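MazG-related protein (Thermotoga maritima, PDB 2YXH) probably hydrolyses nucleoside triphosphates to monophosphates and pyrophosphate, as an all-helical, magnesium-binding protein of the MazG family. Local coordinates at residues A[3-8]-A[60-65]; A[11-16]-A[67-72]. The protein carries 1 engineered substitution. All coordinates share one frame; numbering follows the deposited sequence.

Interaction 1 of 2, residues A[3-8]-A[60-65]; sequences ERLLEI and DALLVA. With MG (magnesium ion), chain C.
Leu62 reaches from helix 47-72 toward helix 2-15 and meets Leu5 and Leu6 there. CB leaves the backbone toward the other segment. With CG anti to the carbonyl carbon (chi1 -79°), the CD1 methyl is set against Leu5. CB and CG do not touch segment 3-8 themselves; they carry the branch toward helix 2-15. CD1 makes the main contact. Leu62 CD1 lies 3.8 Å from Leu5 CD2 and 3.9 Å from Leu5 CG, and the two side chains cross obliquely. Leu62 CD1 is also 4.3 Å from Leu6 CD2, so it touches both leucines. Leu62 CD2 is looser, about 4.4 Å from Leu6 CD2. Leu5 points at Leu62 with CG anti to its backbone N (chi1 -178°). No hydrogen bond crosses this buried, wholly apolar contact.

The pair belongs to the all-helical MazG fold, in which helices 24-43 and 47-72 carry the acidic metal ligands. Ile9 also touches Leu62. Leu5 packs further on Ile58 and Tyr59, and on Val84 of the second subunit.

Asp60 starts the segment of Leu62 but its carboxylate serves the metal. Asp60 OD2 binds the magnesium ion at 2.2 Å. Glu34 of helix 24-43 is a second protein ligand of this ion, and four waters complete the six ligands. Asp60 OD1 stays unbound to the metal. Asp60 OD1 instead accepts a hydrogen bond of 2.9 Å from water 1, itself a magnesium ligand, which should help to fix the carboxylate's rotation. Val64, one turn further on, packs against Ile24, Leu27 and Leu28 of helix 24-43.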
loop_
_atom_site.group_PDB
_atom_site.type_symbol
_atom_site.label_atom_id
_atom_site.label_comp_id
_atom_site.label_asym_id
_atom_site.label_seq_id
_atom_site.Cartn_x
_atom_site.Cartn_y
_atom_site.Cartn_z
ATOM N N GLU A 3 -7.469 -7.916 7.116
ATOM C CA GLU A 3 -7.515 -9.331 6.948
ATOM C C GLU A 3 -8.475 -9.607 5.797
ATOM O O GLU A 3 -8.110 -10.321 4.880
ATOM C CB GLU A 3 -7.992 -9.970 8.271
ATOM C CG GLU A 3 -7.626 -11.436 8.506
ATOM C CD GLU A 3 -8.392 -12.056 9.724
ATOM O OE1 GLU A 3 -9.329 -11.386 10.289
ATOM O OE2 GLU A 3 -8.059 -13.216 10.117
ATOM N N ARG A 4 -9.666 -9.008 5.829
ATOM C CA ARG A 4 -10.656 -9.186 4.769
ATOM C C ARG A 4 -10.095 -8.867 3.386
ATOM O O ARG A 4 -10.517 -9.415 2.410
ATOM C CB ARG A 4 -11.867 -8.263 4.989
ATOM C CG ARG A 4 -12.683 -8.463 6.335
ATOM C CD ARG A 4 -14.197 -8.639 6.031
ATOM N NE ARG A 4 -14.296 -9.362 4.753
ATOM C CZ ARG A 4 -15.264 -9.253 3.840
ATOM N NH1 ARG A 4 -16.300 -8.406 4.055
ATOM N NH2 ARG A 4 -15.168 -9.999 2.700
ATOM N N LEU A 5 -9.161 -7.933 3.349
ATOM C CA LEU A 5 -8.529 -7.470 2.123
ATOM C C LEU A 5 -7.456 -8.475 1.729
ATOM O O LEU A 5 -7.307 -8.803 0.572
ATOM C CB LEU A 5 -7.892 -6.102 2.346
ATOM C CG LEU A 5 -7.226 -5.497 1.086
ATOM C CD1 LEU A 5 -8.277 -5.592 0.004
ATOM C CD2 LEU A 5 -7.010 -4.205 1.468
ATOM N N LEU A 6 -6.710 -8.983 2.683
ATOM C CA LEU A 6 -5.714 -9.982 2.328
ATOM C C LEU A 6 -6.312 -11.313 1.880
ATOM O O LEU A 6 -5.692 -12.060 1.157
ATOM C CB LEU A 6 -4.761 -10.187 3.478
ATOM C CG LEU A 6 -3.876 -9.038 3.908
ATOM C CD1 LEU A 6 -3.486 -9.237 5.378
ATOM C CD2 LEU A 6 -2.627 -9.018 3.039
ATOM N N GLU A 7 -7.524 -11.597 2.374
ATOM C CA GLU A 7 -8.266 -12.799 2.026
ATOM C C GLU A 7 -8.713 -12.592 0.618
ATOM O O GLU A 7 -8.658 -13.528 -0.207
ATOM C CB GLU A 7 -9.480 -13.026 2.959
ATOM C CG GLU A 7 -9.079 -13.220 4.458
ATOM C CD GLU A 7 -10.267 -13.129 5.464
ATOM O OE1 GLU A 7 -11.066 -14.107 5.548
ATOM O OE2 GLU A 7 -10.412 -12.095 6.187
ATOM N N ILE A 8 -9.128 -11.357 0.331
ATOM C CA ILE A 8 -9.527 -11.008 -1.019
ATOM C C ILE A 8 -8.396 -11.216 -2.027
ATOM O O ILE A 8 -8.548 -11.908 -3.053
ATOM C CB ILE A 8 -10.124 -9.619 -1.087
ATOM C CG1 ILE A 8 -11.558 -9.701 -0.587
ATOM C CG2 ILE A 8 -10.035 -9.031 -2.506
ATOM C CD1 ILE A 8 -12.507 -8.946 -1.423
ATOM N N ASP A 60 -4.323 -1.785 -4.363
ATOM C CA ASP A 60 -3.426 -1.908 -5.474
ATOM C C ASP A 60 -1.992 -2.143 -5.096
ATOM O O ASP A 60 -1.316 -2.904 -5.750
ATOM C CB ASP A 60 -3.546 -0.688 -6.346
ATOM C CG ASP A 60 -4.808 -0.755 -7.278
ATOM O OD1 ASP A 60 -5.639 -1.727 -7.239
ATOM O OD2 ASP A 60 -4.978 0.178 -8.054
ATOM N N ALA A 61 -1.501 -1.506 -4.040
ATOM C CA ALA A 61 -0.173 -1.788 -3.545
ATOM C C ALA A 61 -0.117 -3.269 -3.127
ATOM O O ALA A 61 0.864 -3.998 -3.327
ATOM C CB ALA A 61 0.099 -0.978 -2.361
ATOM N N LEU A 62 -1.163 -3.701 -2.461
ATOM C CA LEU A 62 -1.162 -5.083 -2.007
ATOM C C LEU A 62 -1.235 -6.042 -3.167
ATOM O O LEU A 62 -0.557 -7.055 -3.115
ATOM C CB LEU A 62 -2.283 -5.285 -1.008
ATOM C CG LEU A 62 -2.021 -4.798 0.414
ATOM C CD1 LEU A 62 -3.309 -5.233 1.215
ATOM C CD2 LEU A 62 -0.793 -5.544 1.007
ATOM N N LEU A 63 -1.908 -5.681 -4.279
ATOM C CA LEU A 63 -1.827 -6.509 -5.476
ATOM C C LEU A 63 -0.415 -6.494 -6.095
ATOM O O LEU A 63 0.002 -7.459 -6.703
ATOM C CB LEU A 63 -2.768 -6.107 -6.548
ATOM C CG LEU A 63 -4.212 -6.533 -6.470
ATOM C CD1 LEU A 63 -4.970 -5.875 -7.690
ATOM C CD2 LEU A 63 -4.455 -8.134 -6.248
ATOM N N VAL A 64 0.346 -5.443 -5.910
ATOM C CA VAL A 64 1.750 -5.519 -6.393
ATOM C C VAL A 64 2.480 -6.528 -5.454
ATOM O O VAL A 64 3.126 -7.489 -5.909
ATOM C CB VAL A 64 2.427 -4.137 -6.495
ATOM C CG1 VAL A 64 3.912 -4.241 -6.780
ATOM C CG2 VAL A 64 1.754 -3.237 -7.538
ATOM N N ALA A 65 2.348 -6.373 -4.149
ATOM C CA ALA A 65 2.916 -7.379 -3.281
ATOM C C ALA A 65 2.562 -8.785 -3.757
ATOM O O ALA A 65 3.462 -9.634 -3.942
ATOM C CB ALA A 65 2.520 -7.175 -1.802
HETATM MG MG MG C . -6.857 0.508 -9.229
HETATM O O HOH W 1 -8.205 -0.560 -7.986
HETATM O O HOH W 2 -5.664 1.590 -10.399
HETATM O O HOH W 3 -8.246 0.942 -10.833
HETATM O O HOH W 4 -6.219 -1.046 -10.470
#

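Interaction 2 of 2, residues A[11-16]-A[67-72]; sequences RSLRKC and VAQRDY
The last turns of helix 2-15 and helix 47-72 lie side by side at the surface, where Leu13 of one helix meets Gln69 and Arg70 of the other. Leu13 CG sits beside its backbone N (chi1 -79°), and the two methyls part between the two partners. Leu13 CD1 lies 3.7 Å from Gln69 OE1. This is van der Waals contact of a methyl with an amide oxygen. Leu13 CD2 is 4.3 Å from Arg70 CD, the aliphatic part of the arginine. Gln69 gets there with an extended chain, CG anti to the backbone N (chi1 176°).

The guanidinium of Arg70 is held in place by several groups. It grips Asp71 side-on in a salt bridge of two hydrogen bonds: Arg70 NE to Asp71 OD1 at 2.7 Å, nearly straight, and Arg70 NH2 to Asp71 OD2 at 3.0 Å. Both acceptors lie close to the guanidinium plane, but Arg70 NE stands 44° out of the carboxylate plane, so the two groups are not coplanar. Val67 CG1 covers one face near the rim. NH2 also bonds to Gln22 O, and NH1 to Leu19 O. Leu19 packs against Leu13 and Val67. Leu13 thus meets the amide end of Gln69 and the aliphatic stem of Arg70 in a surface helix-helix contact of the all-helical MazG fold.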
loop_
_atom_site.group_PDB
_atom_site.type_symbol
_atom_site.label_atom_id
_atom_site.label_comp_id
_atom_site.label_asym_id
_atom_site.label_seq_id
_atom_site.Cartn_x
_atom_site.Cartn_y
_atom_site.Cartn_z
ATOM N N ARG A 11 -7.841 -14.819 -2.571
ATOM C CA ARG A 11 -8.855 -15.420 -3.432
ATOM C C ARG A 11 -8.541 -15.046 -4.880
ATOM O O ARG A 11 -8.770 -15.826 -5.765
ATOM C CB ARG A 11 -10.246 -14.898 -3.081
ATOM C CG ARG A 11 -10.824 -15.575 -1.848
ATOM C CD ARG A 11 -12.102 -14.875 -1.451
ATOM N NE ARG A 11 -12.637 -15.543 -0.288
ATOM C CZ ARG A 11 -13.233 -16.728 -0.353
ATOM N NH1 ARG A 11 -13.422 -17.321 -1.533
ATOM N NH2 ARG A 11 -13.637 -17.305 0.776
ATOM N N SER A 12 -8.021 -13.865 -5.086
ATOM C CA SER A 12 -7.656 -13.445 -6.478
ATOM C C SER A 12 -6.466 -14.212 -7.084
ATOM O O SER A 12 -6.389 -14.421 -8.305
ATOM C CB SER A 12 -7.246 -11.993 -6.420
ATOM O OG SER A 12 -8.326 -11.117 -6.085
ATOM N N LEU A 13 -5.489 -14.539 -6.245
ATOM C CA LEU A 13 -4.349 -15.326 -6.698
ATOM C C LEU A 13 -4.885 -16.667 -7.146
ATOM O O LEU A 13 -4.488 -17.173 -8.202
ATOM C CB LEU A 13 -3.323 -15.503 -5.569
ATOM C CG LEU A 13 -2.478 -14.230 -5.433
ATOM C CD1 LEU A 13 -1.643 -14.240 -4.125
ATOM C CD2 LEU A 13 -1.689 -13.898 -6.739
ATOM N N ARG A 14 -5.830 -17.199 -6.358
ATOM C CA ARG A 14 -6.318 -18.513 -6.591
ATOM C C ARG A 14 -7.330 -18.667 -7.677
ATOM O O ARG A 14 -7.474 -19.781 -8.200
ATOM C CB ARG A 14 -6.862 -19.109 -5.334
ATOM C CG ARG A 14 -5.772 -19.855 -4.562
ATOM C CD ARG A 14 -6.397 -20.638 -3.367
ATOM N NE ARG A 14 -7.391 -19.887 -2.548
ATOM C CZ ARG A 14 -8.727 -20.098 -2.509
ATOM N NH1 ARG A 14 -9.329 -21.050 -3.286
ATOM N NH2 ARG A 14 -9.471 -19.327 -1.677
ATOM N N LYS A 15 -8.021 -17.586 -8.052
ATOM C CA LYS A 15 -9.240 -17.782 -8.820
ATOM C C LYS A 15 -9.384 -16.856 -9.985
ATOM O O LYS A 15 -10.045 -17.175 -10.954
ATOM C CB LYS A 15 -10.470 -17.578 -7.964
ATOM C CG LYS A 15 -10.551 -18.444 -6.685
ATOM C CD LYS A 15 -11.851 -18.005 -6.041
ATOM C CE LYS A 15 -12.550 -19.100 -5.244
ATOM N NZ LYS A 15 -12.883 -20.261 -6.103
ATOM N N CYS A 16 -8.847 -15.670 -9.850
ATOM C CA CYS A 16 -9.047 -14.615 -10.851
ATOM C C CYS A 16 -8.287 -14.669 -12.193
ATOM O O CYS A 16 -7.055 -14.491 -12.264
ATOM C CB CYS A 16 -8.853 -13.267 -10.170
ATOM S SG CYS A 16 -9.329 -12.002 -11.290
ATOM N N VAL A 67 1.834 -10.206 -6.625
ATOM C CA VAL A 67 2.359 -10.729 -7.821
ATOM C C VAL A 67 3.888 -10.807 -7.703
ATOM O O VAL A 67 4.519 -11.602 -8.406
ATOM C CB VAL A 67 1.980 -9.817 -9.043
ATOM C CG1 VAL A 67 2.753 -10.262 -10.291
ATOM C CG2 VAL A 67 0.377 -9.860 -9.315
ATOM N N ALA A 68 4.467 -9.959 -6.839
ATOM C CA ALA A 68 5.871 -10.093 -6.409
ATOM C C ALA A 68 6.039 -11.497 -5.765
ATOM O O ALA A 68 7.044 -12.157 -6.001
ATOM C CB ALA A 68 6.250 -9.033 -5.457
ATOM N N GLN A 69 5.079 -11.955 -4.968
ATOM C CA GLN A 69 5.113 -13.325 -4.461
ATOM C C GLN A 69 4.885 -14.341 -5.595
ATOM O O GLN A 69 5.570 -15.344 -5.665
ATOM C CB GLN A 69 4.045 -13.554 -3.399
ATOM C CG GLN A 69 3.972 -14.971 -2.900
ATOM C CD GLN A 69 2.683 -15.278 -1.979
ATOM O OE1 GLN A 69 1.509 -15.348 -2.436
ATOM N NE2 GLN A 69 2.946 -15.472 -0.724
ATOM N N ARG A 70 3.894 -14.092 -6.443
ATOM C CA ARG A 70 3.516 -15.021 -7.481
ATOM C C ARG A 70 4.685 -15.324 -8.434
ATOM O O ARG A 70 5.048 -16.495 -8.724
ATOM C CB ARG A 70 2.397 -14.398 -8.340
ATOM C CG ARG A 70 1.693 -15.454 -9.148
ATOM C CD ARG A 70 0.783 -14.831 -10.168
ATOM N NE ARG A 70 1.450 -13.932 -11.151
ATOM C CZ ARG A 70 0.794 -13.021 -11.826
ATOM N NH1 ARG A 70 -0.540 -12.871 -11.612
ATOM N NH2 ARG A 70 1.461 -12.263 -12.683
ATOM N N ASP A 71 5.202 -14.237 -8.964
ATOM C CA ASP A 71 6.208 -14.276 -9.986
ATOM C C ASP A 71 7.674 -14.331 -9.486
ATOM O O ASP A 71 8.516 -14.749 -10.228
ATOM C CB ASP A 71 6.029 -13.108 -10.940
ATOM C CG ASP A 71 4.771 -13.271 -11.805
ATOM O OD1 ASP A 71 4.048 -14.273 -11.660
ATOM O OD2 ASP A 71 4.482 -12.363 -12.609
ATOM N N TYR A 72 7.978 -13.766 -8.328
ATOM C CA TYR A 72 9.373 -13.547 -7.931
ATOM C C TYR A 72 9.633 -14.268 -6.593
ATOM O O TYR A 72 10.732 -14.219 -6.062
ATOM C CB TYR A 72 9.776 -12.096 -7.908
ATOM C CG TYR A 72 9.735 -11.495 -9.321
ATOM C CD1 TYR A 72 10.843 -11.625 -10.169
ATOM C CD2 TYR A 72 8.620 -10.788 -9.794
ATOM C CE1 TYR A 72 10.798 -11.148 -11.524
ATOM C CE2 TYR A 72 8.558 -10.285 -11.191
ATOM C CZ TYR A 72 9.677 -10.501 -12.013
ATOM O OH TYR A 72 9.714 -10.036 -13.368
#

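Overall arrangement
Both interactions join helix 2-15 to helix 47-72, and their centres are 10 Å apart. The segments come in the order 3-8, 11-16, 60-65, 67-72, so the two contacts alternate along the chain. The pairs with the nearest CA atoms, Leu6 with Leu62 and Leu13 with Arg70, advance together, which means that the two helices run in the same sense. Helices 17-20 and 24-43 lie in the chain between them. Interaction 1 is the buried one, nearer the chain's centre and next to the magnesium ligands. Interaction 2 is at the surface, away from the metal sites. Both also touch the second subunit, so both helices take part in the subunit interface.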